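Side-chain contacts in proteophosphoglycan (Silicibacter pomeroyi DSS-3, PDB 2RE3), which is of unknown function, a DUF1285-family protein with repeated structural motifs that may take part in signal transduction: residues R60-M63 with V64-F67; L154-R157 with K158-Y161. All blocks are in the same frame, centred on the assembly; numbering follows the deposited sequence. Where two conformers were deposited one is given.

Contact 1: residues R60-M63 with V64-F67; sequences RPAM and VRLF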
# COMPACT_ATOMS: atom_id res chain seq x y z
N ARG A 60 -16.37 7.66 0.99
CA ARG A 60 -16.54 7.97 -0.44
C ARG A 60 -15.59 7.11 -1.31
O ARG A 60 -14.72 7.65 -2.01
CB ARG A 60 -16.24 9.47 -0.62
CG ARG A 60 -17.22 10.25 -1.45
CD ARG A 60 -17.45 11.66 -0.88
NE ARG A 60 -17.75 12.60 -1.95
CZ ARG A 60 -18.85 12.59 -2.70
NH1 ARG A 60 -19.81 11.68 -2.51
NH2 ARG A 60 -18.98 13.49 -3.65
N PRO A 61 -15.74 5.77 -1.28
CA PRO A 61 -14.69 4.94 -1.86
C PRO A 61 -14.39 5.26 -3.32
O PRO A 61 -13.24 5.20 -3.72
CB PRO A 61 -15.21 3.51 -1.69
CG PRO A 61 -16.39 3.58 -0.80
CD PRO A 61 -16.87 4.97 -0.75
N ALA A 62 -15.39 5.66 -4.11
CA ALA A 62 -15.15 6.05 -5.50
C ALA A 62 -14.07 7.15 -5.64
O ALA A 62 -13.20 7.07 -6.49
CB ALA A 62 -16.49 6.46 -6.22
N MSE A 63 -14.14 8.15 -4.78
CA MSE A 63 -13.26 9.29 -4.88
C MSE A 63 -11.90 8.91 -4.33
O MSE A 63 -10.85 9.34 -4.85
CB MSE A 63 -13.81 10.44 -4.08
CG MSE A 63 -12.93 11.67 -4.12
SE MSE A 63 -13.76 13.04 -3.09
CE MSE A 63 -15.47 13.03 -4.05
N VAL A 64 -11.92 8.10 -3.29
CA VAL A 64 -10.66 7.62 -2.77
C VAL A 64 -9.93 6.80 -3.86
O VAL A 64 -8.71 6.86 -3.96
CB VAL A 64 -10.86 6.83 -1.45
CG1 VAL A 64 -9.59 6.13 -1.08
CG2 VAL A 64 -11.31 7.77 -0.32
N ARG A 65 -10.67 6.05 -4.69
CA ARG A 65 -10.04 5.25 -5.76
C ARG A 65 -9.47 6.14 -6.85
O ARG A 65 -8.38 5.91 -7.36
CB ARG A 65 -11.05 4.34 -6.41
CG ARG A 65 -11.19 2.98 -5.79
CD ARG A 65 -12.20 2.14 -6.59
NE ARG A 65 -13.44 2.18 -5.85
CZ ARG A 65 -14.63 2.53 -6.32
NH1 ARG A 65 -14.85 2.81 -7.60
NH2 ARG A 65 -15.63 2.56 -5.47
N LEU A 66 -10.21 7.20 -7.13
CA LEU A 66 -9.85 8.17 -8.15
C LEU A 66 -8.56 8.89 -7.77
O LEU A 66 -7.61 8.91 -8.56
CB LEU A 66 -11.02 9.17 -8.33
CG LEU A 66 -11.02 10.08 -9.55
CD1 LEU A 66 -11.16 9.23 -10.82
CD2 LEU A 66 -12.16 11.14 -9.48
N PHE A 67 -8.48 9.44 -6.56
CA PHE A 67 -7.26 10.13 -6.16
C PHE A 67 -6.12 9.13 -6.02
O PHE A 67 -4.98 9.48 -6.24
CB PHE A 67 -7.43 10.89 -4.84
CG PHE A 67 -8.17 12.17 -4.96
CD1 PHE A 67 -7.72 13.17 -5.79
CD2 PHE A 67 -9.32 12.40 -4.22
CE1 PHE A 67 -8.42 14.36 -5.90
CE2 PHE A 67 -10.00 13.58 -4.32
CZ PHE A 67 -9.54 14.56 -5.17
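Met63, present as selenomethionine, runs alongside Phe67 one helical turn further on, the two side chains running in the same direction. Its CG makes the closest approach, 3.5 Å from CE2 of the Phe67 ring, so the methylene rather than the heavy atom carries most of the touch. The selenium follows at the ring's edge, with SE of Met63 5.3 Å from the centroid of the Phe67 ring and 75° off the ring normal, a Met-aromatic contact made beside the ring and not over it. The Met63 chain is extended through chi1 and chi2, which carries it straight out past the ring before it bends at the selenium. Both residues are buried: helix 15-21 meets them through Leu15, and Trp51 of strand 51-53 touches Phe67 as well as Val64. The pair belongs to the first turns of helix 61-68, in the N-terminal DUF1285 domain, with Arg60 at the N-cap position. Arg60 O accepts from two backbone amides, Met63 N at 2.9 Å and Val64 N at 3.1 Å. From there the i to i+4 ladder proceeds, ending here with Phe67 N to Met63 O at 2.9 Å, a nearly straight bond (N-H...O 175°). On the exposed side of the helix Arg65 folds back toward the N-terminus. A bend at chi3 (-100°) lays its guanidinium against the backbone of the first turn, where CA of Ala62 sits 3.4 Å above one face, displaced toward the edge of the group. NH2 of Arg65 ends 3.9 Å from CB of Pro61, beside the ring of the proline that begins the helix.

Contact 2: residues L154-R157 with K158-Y161; sequences LIDR and KSFY
Arg157 lies alongside Phe160, its guanidinium turned only 16° from the plane of the phenyl ring, with NH1 of Arg157 4.1 Å from CD2 of Phe160. Bends at chi2 and chi3 carry the arginine across the exposed surface of the helix, where its NH2 also comes within 3.5 Å of Tyr161 OH. The tyrosine ring is set steeply to the guanidinium, the two planes 71° apart, and CD2 of Phe160 stands over the centre of one Tyr161 face. Just before these residues the chain passes from strand 151-155 into helix 157-164, and Asp156 forms the N-cap. Its OD1 takes two bonds from Ser159, one from the amide N at 2.8 Å and one from the hydroxyl OG at 2.7 Å. The two donors reach OD1 from opposite faces of the carboxylate plane, the amide nearly in line with the C-O bond and the hydroxyl on the syn side. Asp156 chi1 of 75° swings the carboxylate over the start of the helix, where the amide it receives would otherwise lack an i-4 acceptor. Its backbone serves too: Asp156 O accepts from Phe160 N at 2.8 Å. Beneath the cap, buried Ile155 sends CG2 to within 3.9 Å of CB of Ser159, while Pro143 touches both Ile155 and Phe160.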
# COMPACT_ATOMS: atom_id res chain seq x y z
N LEU A 154 0.02 -1.78 3.70
CA LEU A 154 0.13 -2.39 5.02
C LEU A 154 -0.86 -3.54 5.07
O LEU A 154 -2.04 -3.36 4.77
CB LEU A 154 -0.22 -1.39 6.11
CG LEU A 154 -0.09 -1.88 7.54
CD1 LEU A 154 1.37 -2.15 7.88
CD2 LEU A 154 -0.69 -0.85 8.50
N ILE A 155 -0.38 -4.72 5.46
CA ILE A 155 -1.22 -5.92 5.52
C ILE A 155 -2.05 -5.86 6.81
O ILE A 155 -1.48 -5.76 7.88
CB ILE A 155 -0.35 -7.21 5.44
CG1 ILE A 155 0.34 -7.29 4.08
CG2 ILE A 155 -1.16 -8.46 5.61
CD1 ILE A 155 1.54 -8.18 4.09
N ASP A 156 -3.38 -5.88 6.69
CA ASP A 156 -4.29 -5.74 7.87
C ASP A 156 -4.34 -7.02 8.70
O ASP A 156 -3.86 -8.06 8.26
CB ASP A 156 -5.70 -5.30 7.44
CG ASP A 156 -6.52 -6.44 6.80
OD1 ASP A 156 -6.00 -7.56 6.64
OD2 ASP A 156 -7.72 -6.22 6.45
N ARG A 157 -4.92 -6.95 9.90
CA ARG A 157 -4.93 -8.07 10.88
C ARG A 157 -5.53 -9.32 10.28
O ARG A 157 -4.93 -10.39 10.32
CB ARG A 157 -5.70 -7.73 12.17
CG ARG A 157 -5.34 -6.39 12.87
CD ARG A 157 -3.82 -6.16 13.05
NE ARG A 157 -3.18 -6.98 14.09
CZ ARG A 157 -1.91 -7.41 14.06
NH1 ARG A 157 -1.11 -7.15 13.04
NH2 ARG A 157 -1.44 -8.14 15.07
N LYS A 158 -6.72 -9.20 9.72
CA LYS A 158 -7.39 -10.36 9.17
C LYS A 158 -6.46 -11.07 8.16
O LYS A 158 -6.22 -12.27 8.28
CB LYS A 158 -8.75 -10.00 8.56
CG LYS A 158 -9.51 -11.21 8.03
CD LYS A 158 -11.05 -11.12 8.18
CE LYS A 158 -11.78 -10.60 6.93
NZ LYS A 158 -13.23 -11.03 6.95
N SER A 159 -5.91 -10.33 7.20
CA SER A 159 -4.99 -10.92 6.22
C SER A 159 -3.67 -11.43 6.88
O SER A 159 -3.16 -12.51 6.53
CB SER A 159 -4.70 -9.95 5.08
OG SER A 159 -5.90 -9.33 4.61
N PHE A 160 -3.16 -10.71 7.86
CA PHE A 160 -1.95 -11.14 8.53
C PHE A 160 -2.14 -12.50 9.20
O PHE A 160 -1.30 -13.39 9.10
CB PHE A 160 -1.52 -10.12 9.57
CG PHE A 160 -0.26 -10.50 10.28
CD1 PHE A 160 0.96 -10.48 9.62
CD2 PHE A 160 -0.29 -10.89 11.62
CE1 PHE A 160 2.14 -10.84 10.28
CE2 PHE A 160 0.88 -11.24 12.28
CZ PHE A 160 2.09 -11.21 11.61
N TYR A 161 -3.24 -12.67 9.90
CA TYR A 161 -3.41 -13.90 10.64
C TYR A 161 -3.63 -15.07 9.71
O TYR A 161 -3.15 -16.17 9.97
CB TYR A 161 -4.47 -13.72 11.74
CG TYR A 161 -3.85 -13.05 12.96
CD1 TYR A 161 -2.75 -13.65 13.60
CD2 TYR A 161 -4.31 -11.84 13.46
CE1 TYR A 161 -2.14 -13.06 14.70
CE2 TYR A 161 -3.69 -11.24 14.58
CZ TYR A 161 -2.61 -11.87 15.19
OH TYR A 161 -1.97 -11.34 16.28

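In the fold
Contacts 1 and 2 lie in the two DUF1285 ranges of the chain, residues 60-67 in the N-terminal one and residues 154-161 in the C-terminal one. Each range holds a six-stranded mixed sheet with the same strand order, 3-2-1-6-5-4, in keeping with the repeated motifs reported for this fold. The two helices nevertheless enter at different points: helix 61-68 comes between the third and fourth strands of its sheet, whereas helix 157-164 follows the sixth. The contacts do not touch; their centres are about 22 Å apart and their nearest atoms about 13 Å. The function is unknown, so neither contact can be assigned a role in it.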